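Local coordinates for protein YHDH (Escherichia coli, PDB 1O89) that probably catalyses the NADPH-dependent reduction of acrylyl-CoA to propanoyl-CoA and forms a homodimer, at residues Thr107-Val111 / Ser288-Pro292; Gly83-Ala87 / Met143-Thr147; Met157-Asp161 / Arg295-Ala299; Ala148-Ala152 / Gly179-Ala184. All coordinates share one frame; numbering follows the deposited sequence.

Interaction 1: Thr107-Val111 / Ser288-Pro292; sequences TGWGV and SVMTP
Trp-109 lays its indole over the backbone of Val-289 and Met-290, joining a loop of the GroES-like domain to the loop that leaves the last strand of the Rossmann sheet in this medium-chain dehydrogenase fold. Its backbone N donates to Val-289 O at 2.7 Å, a bond noticeably bent (N-H...O 142°). The same oxygen lies over one face of the indole near its rim. Met-290 CA is over the same face, a CH-pi contact 4.1 Å from the centroid of the six-membered ring, while Met-290 SD approaches obliquely and comes to 3.5 Å from Trp-109 CE3. A chain bent at chi2 and chi3 folds this sulfur back to the ring, and a long, flexible methionine suits such a Met-aromatic contact. On the six-membered ring, CZ2 of Trp-109 lies 3.3 Å from Thr-291 O, which approaches obliquely.

Further out, a type I' turn from Gly-108 to Val-111 presents the tryptophan. Gly-108 suits its place: a CB would clash with Val-289 O, and its positive phi favours glycine. Gly-110 likewise has backbone angles that would jam a side chain against the preceding carbonyl. Asp-287 receives the backbone N-H groups of Val-289 and Met-290, holding the opposing loop in shape, and Trp-129 stacks on Trp-109. Met-290 also packs on Tyr-254 of the second subunit. Beside Ser-288, an NADP(+)-binding residue, a water donates a hydrogen bond to Ser-288 O at 2.7 Å and lies 2.7 Å from Thr-107 OG1.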
# COMPACT_ATOMS: atom_id res chain seq x y z
N THR A 107 7.36 -20.38 -13.24
CA THR A 107 6.26 -19.50 -13.61
C THR A 107 6.79 -18.09 -13.86
O THR A 107 7.81 -17.69 -13.29
CB THR A 107 5.14 -19.49 -12.54
OG1 THR A 107 5.63 -18.94 -11.31
CG2 THR A 107 4.76 -20.94 -12.18
N GLY A 108 6.12 -17.36 -14.75
CA GLY A 108 6.40 -15.96 -15.01
C GLY A 108 7.66 -15.66 -15.81
O GLY A 108 8.10 -16.43 -16.66
N TRP A 109 8.22 -14.49 -15.53
CA TRP A 109 9.43 -13.94 -16.14
C TRP A 109 9.26 -13.54 -17.62
O TRP A 109 10.23 -13.19 -18.27
CB TRP A 109 10.63 -14.87 -15.96
CG TRP A 109 11.04 -15.07 -14.53
CD1 TRP A 109 10.93 -16.21 -13.81
CD2 TRP A 109 11.65 -14.11 -13.66
NE1 TRP A 109 11.42 -16.03 -12.54
CE2 TRP A 109 11.87 -14.74 -12.42
CE3 TRP A 109 12.05 -12.78 -13.81
CZ2 TRP A 109 12.46 -14.10 -11.35
CZ3 TRP A 109 12.62 -12.13 -12.72
CH2 TRP A 109 12.82 -12.79 -11.51
N GLY A 110 8.03 -13.50 -18.11
CA GLY A 110 7.74 -13.24 -19.51
C GLY A 110 7.70 -14.52 -20.35
O GLY A 110 7.39 -14.49 -21.54
N VAL A 111 8.01 -15.66 -19.72
CA VAL A 111 7.96 -16.95 -20.39
C VAL A 111 6.53 -17.23 -20.83
O VAL A 111 5.57 -16.99 -20.09
CB VAL A 111 8.51 -18.07 -19.47
CG1 VAL A 111 8.44 -19.42 -20.14
CG2 VAL A 111 9.95 -17.77 -19.05
N SER A 288 3.48 -11.27 -9.77
CA SER A 288 3.93 -12.65 -9.83
C SER A 288 4.98 -12.86 -10.93
O SER A 288 5.67 -13.86 -10.94
CB SER A 288 2.74 -13.57 -10.11
OG SER A 288 2.39 -13.57 -11.49
N VAL A 289 5.09 -11.92 -11.86
CA VAL A 289 5.87 -12.13 -13.07
C VAL A 289 7.38 -12.06 -12.81
O VAL A 289 8.12 -12.93 -13.27
CB VAL A 289 5.48 -11.10 -14.16
CG1 VAL A 289 6.35 -11.25 -15.42
CG2 VAL A 289 3.98 -11.24 -14.49
N MET A 290 7.80 -11.05 -12.04
CA MET A 290 9.21 -10.77 -11.80
C MET A 290 9.63 -10.89 -10.34
O MET A 290 10.62 -10.28 -9.92
CB MET A 290 9.54 -9.34 -12.26
CG MET A 290 9.16 -9.04 -13.70
SD MET A 290 9.99 -10.14 -14.87
CE MET A 290 11.54 -9.25 -15.17
N THR A 291 8.91 -11.67 -9.54
CA THR A 291 9.23 -11.69 -8.12
C THR A 291 10.63 -12.30 -7.89
O THR A 291 10.99 -13.29 -8.53
CB THR A 291 8.07 -12.31 -7.23
OG1 THR A 291 8.58 -13.30 -6.32
CG2 THR A 291 7.01 -13.00 -8.03
N PRO A 292 11.47 -11.66 -7.06
CA PRO A 292 12.85 -12.12 -6.85
C PRO A 292 12.95 -13.57 -6.38
O PRO A 292 12.03 -14.03 -5.73
CB PRO A 292 13.41 -11.16 -5.78
CG PRO A 292 12.54 -9.95 -5.81
CD PRO A 292 11.18 -10.43 -6.28
O HOH W 1 5.18 -16.36 -11.90

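Interaction 2: Gly83-Ala87 / Met143-Thr147; sequences GIDFA and MIIGT
Strand 85-87 and helix 143-147 run at 142°, their axes 8.4 Å apart, with Asp-85 opposite Gly-146 and Phe-86 opposite Met-143. A CB on Gly-146, whose positive phi suits glycine, would sit tightly against Asp-85 OD2. The Asp-85 carboxylate grips Thr-147 twice. Thr-147 OG1 donates to the syn lone pair of Asp-85 OD1 at 2.6 Å, while Thr-147 N reaches Asp-85 OD2 at 3.0 Å from above the carboxylate plane. With CG anti to the carbonyl carbon (chi1 -57°), the acid spans both donors. OD2 also accepts from Asn-61 ND2, a third donor to this buried carboxylate. Here a strand of the GroES-like domain is fastened to helix 139-161, which leads into the nucleotide-binding domain. Were Asp-85 replaced by an alanine, the hydroxyl and N-H of Thr-147 would probably lose their shared acceptor group, leaving the hydroxyl free to turn.

Met-143, bent at chi2 and chi3, folds its thioether against the strand, SD 3.6 Å from Asp-85 CB and CE 3.9 Å from Ala-87 CB, whose small methyl admits it. The Ile-84 side chain crosses that of Thr-147 at about a right angle, CD1 3.6 Å from Thr-147 OG1.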
# COMPACT_ATOMS: atom_id res chain seq x y z
N GLY A 83 2.53 -20.73 -22.76
CA GLY A 83 2.70 -21.51 -21.54
C GLY A 83 3.53 -20.73 -20.53
O GLY A 83 4.75 -20.84 -20.53
N ILE A 84 2.87 -19.94 -19.69
CA ILE A 84 3.59 -19.16 -18.69
C ILE A 84 4.12 -20.00 -17.55
O ILE A 84 4.99 -19.54 -16.82
CB ILE A 84 2.74 -17.97 -18.13
CG1 ILE A 84 1.49 -18.46 -17.39
CG2 ILE A 84 2.37 -17.01 -19.27
CD1 ILE A 84 0.66 -17.32 -16.78
N ASP A 85 3.59 -21.20 -17.38
CA ASP A 85 4.07 -22.14 -16.37
C ASP A 85 4.59 -23.42 -17.02
O ASP A 85 4.01 -23.90 -17.99
CB ASP A 85 2.93 -22.60 -15.47
CG ASP A 85 2.21 -21.48 -14.78
OD1 ASP A 85 2.70 -20.32 -14.72
OD2 ASP A 85 1.10 -21.70 -14.24
N PHE A 86 5.68 -23.97 -16.50
CA PHE A 86 6.03 -25.35 -16.81
C PHE A 86 6.77 -26.02 -15.67
O PHE A 86 7.28 -25.36 -14.78
CB PHE A 86 6.81 -25.46 -18.14
CG PHE A 86 8.19 -24.85 -18.12
CD1 PHE A 86 9.25 -25.48 -17.49
CD2 PHE A 86 8.44 -23.65 -18.76
CE1 PHE A 86 10.52 -24.91 -17.49
CE2 PHE A 86 9.71 -23.09 -18.77
CZ PHE A 86 10.74 -23.73 -18.13
N ALA A 87 6.81 -27.34 -15.70
CA ALA A 87 7.63 -28.12 -14.78
C ALA A 87 8.14 -29.34 -15.50
O ALA A 87 7.45 -29.90 -16.34
CB ALA A 87 6.82 -28.53 -13.55
N MET A 143 1.98 -27.68 -11.45
CA MET A 143 1.20 -27.02 -12.49
C MET A 143 -0.26 -26.88 -12.12
O MET A 143 -0.91 -25.98 -12.62
CB MET A 143 1.35 -27.77 -13.81
CG MET A 143 2.77 -27.74 -14.32
SD MET A 143 3.27 -26.05 -14.67
CE MET A 143 4.20 -25.61 -13.27
N ILE A 144 -0.78 -27.76 -11.26
CA ILE A 144 -2.11 -27.59 -10.69
C ILE A 144 -2.15 -26.27 -9.90
O ILE A 144 -3.07 -25.48 -10.07
CB ILE A 144 -2.49 -28.78 -9.80
CG1 ILE A 144 -2.80 -30.01 -10.65
CG2 ILE A 144 -3.72 -28.43 -8.89
CD1 ILE A 144 -2.85 -31.29 -9.87
N ILE A 145 -1.14 -26.05 -9.05
CA ILE A 145 -1.03 -24.82 -8.26
C ILE A 145 -0.95 -23.65 -9.22
O ILE A 145 -1.81 -22.77 -9.24
CB ILE A 145 0.22 -24.84 -7.32
CG1 ILE A 145 0.11 -25.93 -6.25
CG2 ILE A 145 0.40 -23.50 -6.62
CD1 ILE A 145 1.46 -26.23 -5.57
N GLY A 146 0.12 -23.65 -10.01
CA GLY A 146 0.31 -22.69 -11.08
C GLY A 146 0.67 -21.28 -10.63
O GLY A 146 0.90 -21.02 -9.45
N THR A 147 0.72 -20.38 -11.61
CA THR A 147 0.80 -18.95 -11.40
C THR A 147 -0.28 -18.50 -10.43
O THR A 147 -0.03 -17.70 -9.54
CB THR A 147 0.63 -18.23 -12.76
OG1 THR A 147 1.88 -18.22 -13.46
CG2 THR A 147 0.27 -16.76 -12.59

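Interaction 3: Met157-Asp161 / Arg295-Ala299; sequences MALED and RRAQA
Arg-295 and Asp-161 form a salt bridge between two helices, with NH2 donating to OD2 at 2.8 Å and an N-H...O angle of 159°. The carboxylate sits at the edge of the guanidinium, near its plane, and the two flat groups are only 28° from coplanar. OD2 is met on its syn side, a favourable direction for the donor, through one nitrogen of the arginine. The side chains come from opposite directions; the short helix axes stay 13.3 Å apart, so long side chains do the bridging. A bend at chi2 (-63°) turns the arginine toward the other helix.

The contact joins the C-terminal end of helix 139-161 to helix 293-306, which follows the last strand of the Rossmann sheet. Met-157 reaches across from the first of these helices. Its CE lies over one face of the guanidinium, 3.7 Å from Arg-295 NH1, and also packs against the amide of Gln-298, 3.6 Å from CD. A leucine in place of Arg-295 would probably leave Asp-161 without its cationic mate and strip the Met-157 methyl of the flat surface it lies on.

Further along, Met-157 SD touches Ala-299, 3.9 Å from its CB; the small alanine lets the thioether come close to the helix backbone. Phe-150, earlier on helix 139-161, packs on Ala-299 and Arg-296.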
# COMPACT_ATOMS: atom_id res chain seq x y z
N MET A 157 0.92 -13.81 1.97
CA MET A 157 2.15 -13.36 2.62
C MET A 157 2.16 -11.84 2.80
O MET A 157 2.72 -11.34 3.78
CB MET A 157 3.37 -13.80 1.79
CG MET A 157 3.68 -15.25 1.92
SD MET A 157 4.62 -15.92 0.57
CE MET A 157 6.24 -15.31 0.90
N ALA A 158 1.56 -11.10 1.86
CA ALA A 158 1.45 -9.66 1.96
C ALA A 158 0.59 -9.28 3.15
O ALA A 158 0.95 -8.36 3.88
CB ALA A 158 0.85 -9.07 0.71
N LEU A 159 -0.52 -9.98 3.34
CA LEU A 159 -1.40 -9.72 4.47
C LEU A 159 -0.66 -9.91 5.77
O LEU A 159 -0.77 -9.08 6.66
CB LEU A 159 -2.63 -10.62 4.46
CG LEU A 159 -3.57 -10.48 3.27
CD1 LEU A 159 -4.79 -11.32 3.49
CD2 LEU A 159 -3.94 -9.04 3.03
N GLU A 160 0.10 -11.00 5.87
CA GLU A 160 0.96 -11.29 7.03
C GLU A 160 2.06 -10.26 7.28
O GLU A 160 2.36 -9.96 8.44
CB GLU A 160 1.62 -12.66 6.89
CG GLU A 160 0.64 -13.81 6.86
CD GLU A 160 1.28 -15.14 6.52
OE1 GLU A 160 2.43 -15.16 6.05
OE2 GLU A 160 0.63 -16.18 6.73
N ASP A 161 2.66 -9.72 6.22
CA ASP A 161 3.69 -8.69 6.36
C ASP A 161 3.06 -7.42 6.90
O ASP A 161 3.75 -6.59 7.48
CB ASP A 161 4.32 -8.29 5.02
CG ASP A 161 5.18 -9.37 4.39
OD1 ASP A 161 5.69 -10.26 5.10
OD2 ASP A 161 5.42 -9.34 3.16
N ARG A 295 12.10 -14.52 -2.36
CA ARG A 295 10.65 -14.43 -2.13
C ARG A 295 9.88 -15.56 -2.83
O ARG A 295 8.92 -16.11 -2.29
CB ARG A 295 10.14 -13.08 -2.66
CG ARG A 295 9.32 -12.28 -1.67
CD ARG A 295 8.06 -12.96 -1.26
NE ARG A 295 7.03 -12.04 -0.79
CZ ARG A 295 6.90 -11.62 0.47
NH1 ARG A 295 7.74 -12.00 1.42
NH2 ARG A 295 5.91 -10.81 0.78
N ARG A 296 10.33 -15.90 -4.03
CA ARG A 296 9.66 -16.86 -4.89
C ARG A 296 9.75 -18.26 -4.31
O ARG A 296 8.75 -18.95 -4.22
CB ARG A 296 10.33 -16.83 -6.27
CG ARG A 296 9.70 -17.68 -7.34
CD ARG A 296 10.34 -17.50 -8.70
NE ARG A 296 10.11 -16.18 -9.27
CZ ARG A 296 9.13 -15.87 -10.12
NH1 ARG A 296 8.25 -16.79 -10.52
NH2 ARG A 296 9.02 -14.64 -10.60
N ALA A 297 10.96 -18.66 -3.92
CA ALA A 297 11.19 -19.96 -3.29
C ALA A 297 10.41 -20.03 -1.97
O ALA A 297 9.79 -21.04 -1.66
CB ALA A 297 12.65 -20.18 -3.04
N GLN A 298 10.42 -18.92 -1.23
CA GLN A 298 9.70 -18.85 0.03
C GLN A 298 8.21 -19.14 -0.18
O GLN A 298 7.60 -19.84 0.62
CB GLN A 298 9.93 -17.49 0.67
CG GLN A 298 9.15 -17.26 1.96
CD GLN A 298 9.37 -15.87 2.54
OE1 GLN A 298 9.03 -15.62 3.70
NE2 GLN A 298 9.94 -14.97 1.74
N ALA A 299 7.63 -18.63 -1.26
CA ALA A 299 6.21 -18.80 -1.52
C ALA A 299 5.88 -20.23 -1.86
O ALA A 299 4.81 -20.72 -1.47
CB ALA A 299 5.73 -17.88 -2.64

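Interaction 4: Ala148-Ala152 / Gly179-Ala184; sequences AGFTA and GVGSTA
Ala-148 drives its methyl against the first turn of helix 179-184, with CB 3.6 Å from both Gly-179 C and Val-180 N. A side chain on Gly-179 would run into this methyl, so the two small residues let the helices meet at an axis distance of 7.7 Å and a crossing angle of -55°. Ala-152, a turn further on, repeats the pattern: its CB is 3.5 Å from Val-180 O and 4.1 Å from Ala-184 CB. Val-180 flanks these alanines, its CG1, anti to the backbone N (chi1 178°), meeting Thr-151 CG2 at 4.0 Å while CG2 leans on the backbone of Ala-148. On the other flank, Thr-183 CG2 packs on Gly-149 CA at 3.8 Å. Its OG1 donates to Gly-179 O at 2.9 Å within its own helix, and that oxygen also accepts from Thr-183 N on the opposite face.

Gly-179 and Val-180 bind NADP(+), and the helix they begin follows the first strand of the Rossmann fold, 170-173. Thus helix 139-161 packs on the start of the dinucleotide-binding helix, with Thr-151 touching Ser-288 and Phe-150 directed to helix 293-306.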
# COMPACT_ATOMS: atom_id res chain seq x y z
N ALA A 148 -1.50 -18.98 -10.66
CA ALA A 148 -2.65 -18.64 -9.83
C ALA A 148 -2.40 -18.92 -8.35
O ALA A 148 -2.62 -18.06 -7.51
CB ALA A 148 -3.91 -19.41 -10.32
N GLY A 149 -1.92 -20.12 -8.04
CA GLY A 149 -1.64 -20.52 -6.68
C GLY A 149 -0.46 -19.74 -6.11
O GLY A 149 -0.49 -19.28 -4.98
N PHE A 150 0.59 -19.57 -6.92
CA PHE A 150 1.77 -18.81 -6.54
C PHE A 150 1.38 -17.38 -6.17
O PHE A 150 1.84 -16.83 -5.17
CB PHE A 150 2.78 -18.84 -7.69
CG PHE A 150 4.02 -17.98 -7.47
CD1 PHE A 150 4.99 -18.35 -6.55
CD2 PHE A 150 4.23 -16.85 -8.22
CE1 PHE A 150 6.13 -17.56 -6.36
CE2 PHE A 150 5.38 -16.05 -8.03
CZ PHE A 150 6.32 -16.42 -7.10
N THR A 151 0.50 -16.78 -6.98
CA THR A 151 0.03 -15.42 -6.75
C THR A 151 -0.79 -15.33 -5.47
O THR A 151 -0.63 -14.41 -4.69
CB THR A 151 -0.85 -14.97 -7.91
OG1 THR A 151 -0.07 -14.93 -9.10
CG2 THR A 151 -1.36 -13.55 -7.73
N ALA A 152 -1.70 -16.29 -5.29
CA ALA A 152 -2.50 -16.35 -4.08
C ALA A 152 -1.60 -16.36 -2.85
O ALA A 152 -1.83 -15.60 -1.91
CB ALA A 152 -3.40 -17.54 -4.08
N GLY A 179 -8.86 -18.74 -10.56
CA GLY A 179 -7.74 -19.49 -10.03
C GLY A 179 -7.15 -18.91 -8.77
O GLY A 179 -7.08 -19.59 -7.75
N VAL A 180 -6.72 -17.64 -8.84
CA VAL A 180 -6.10 -16.95 -7.71
C VAL A 180 -7.03 -16.88 -6.50
O VAL A 180 -6.64 -17.26 -5.40
CB VAL A 180 -5.67 -15.51 -8.08
CG1 VAL A 180 -5.08 -14.78 -6.87
CG2 VAL A 180 -4.66 -15.51 -9.24
N GLY A 181 -8.25 -16.38 -6.72
CA GLY A 181 -9.21 -16.19 -5.65
C GLY A 181 -9.58 -17.46 -4.91
O GLY A 181 -9.62 -17.47 -3.68
N SER A 182 -9.84 -18.52 -5.67
CA SER A 182 -10.16 -19.86 -5.16
C SER A 182 -9.09 -20.43 -4.24
O SER A 182 -9.39 -20.99 -3.18
CB SER A 182 -10.30 -20.85 -6.33
OG SER A 182 -11.40 -20.50 -7.15
N THR A 183 -7.84 -20.32 -4.67
CA THR A 183 -6.70 -20.79 -3.91
C THR A 183 -6.51 -19.92 -2.67
O THR A 183 -6.17 -20.42 -1.61
CB THR A 183 -5.42 -20.75 -4.77
OG1 THR A 183 -5.65 -21.42 -6.01
CG2 THR A 183 -4.26 -21.52 -4.09
N ALA A 184 -6.72 -18.62 -2.81
CA ALA A 184 -6.58 -17.72 -1.66
C ALA A 184 -7.60 -18.09 -0.58
O ALA A 184 -7.28 -18.06 0.59
CB ALA A 184 -6.73 -16.28 -2.07

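Helix 139-161 runs through interactions 2, 4 and 3 in turn, meeting a catalytic-domain strand, the first Rossmann helix and helix 293-306. Interactions 1 and 2 adjoin at the domain junction, their centres 11 Å apart, where Gly-108 N lies 3.2 Å from Ile-84 O. Arg-296 of interaction 3 links back to interaction 1, its NE 3.1 Å from Thr-291 O, and Phe-150 of interaction 4 packs between them, CZ 3.6 Å from Arg-296 CG. The NADP(+) site gathers interactions 1 and 4: Ser-288 CB is 3.3 Å from Thr-151 OG1, while Gly-179 and Val-180 belong to interaction 4. Interactions 2 and 3 do not touch, with centres about 18 Å apart.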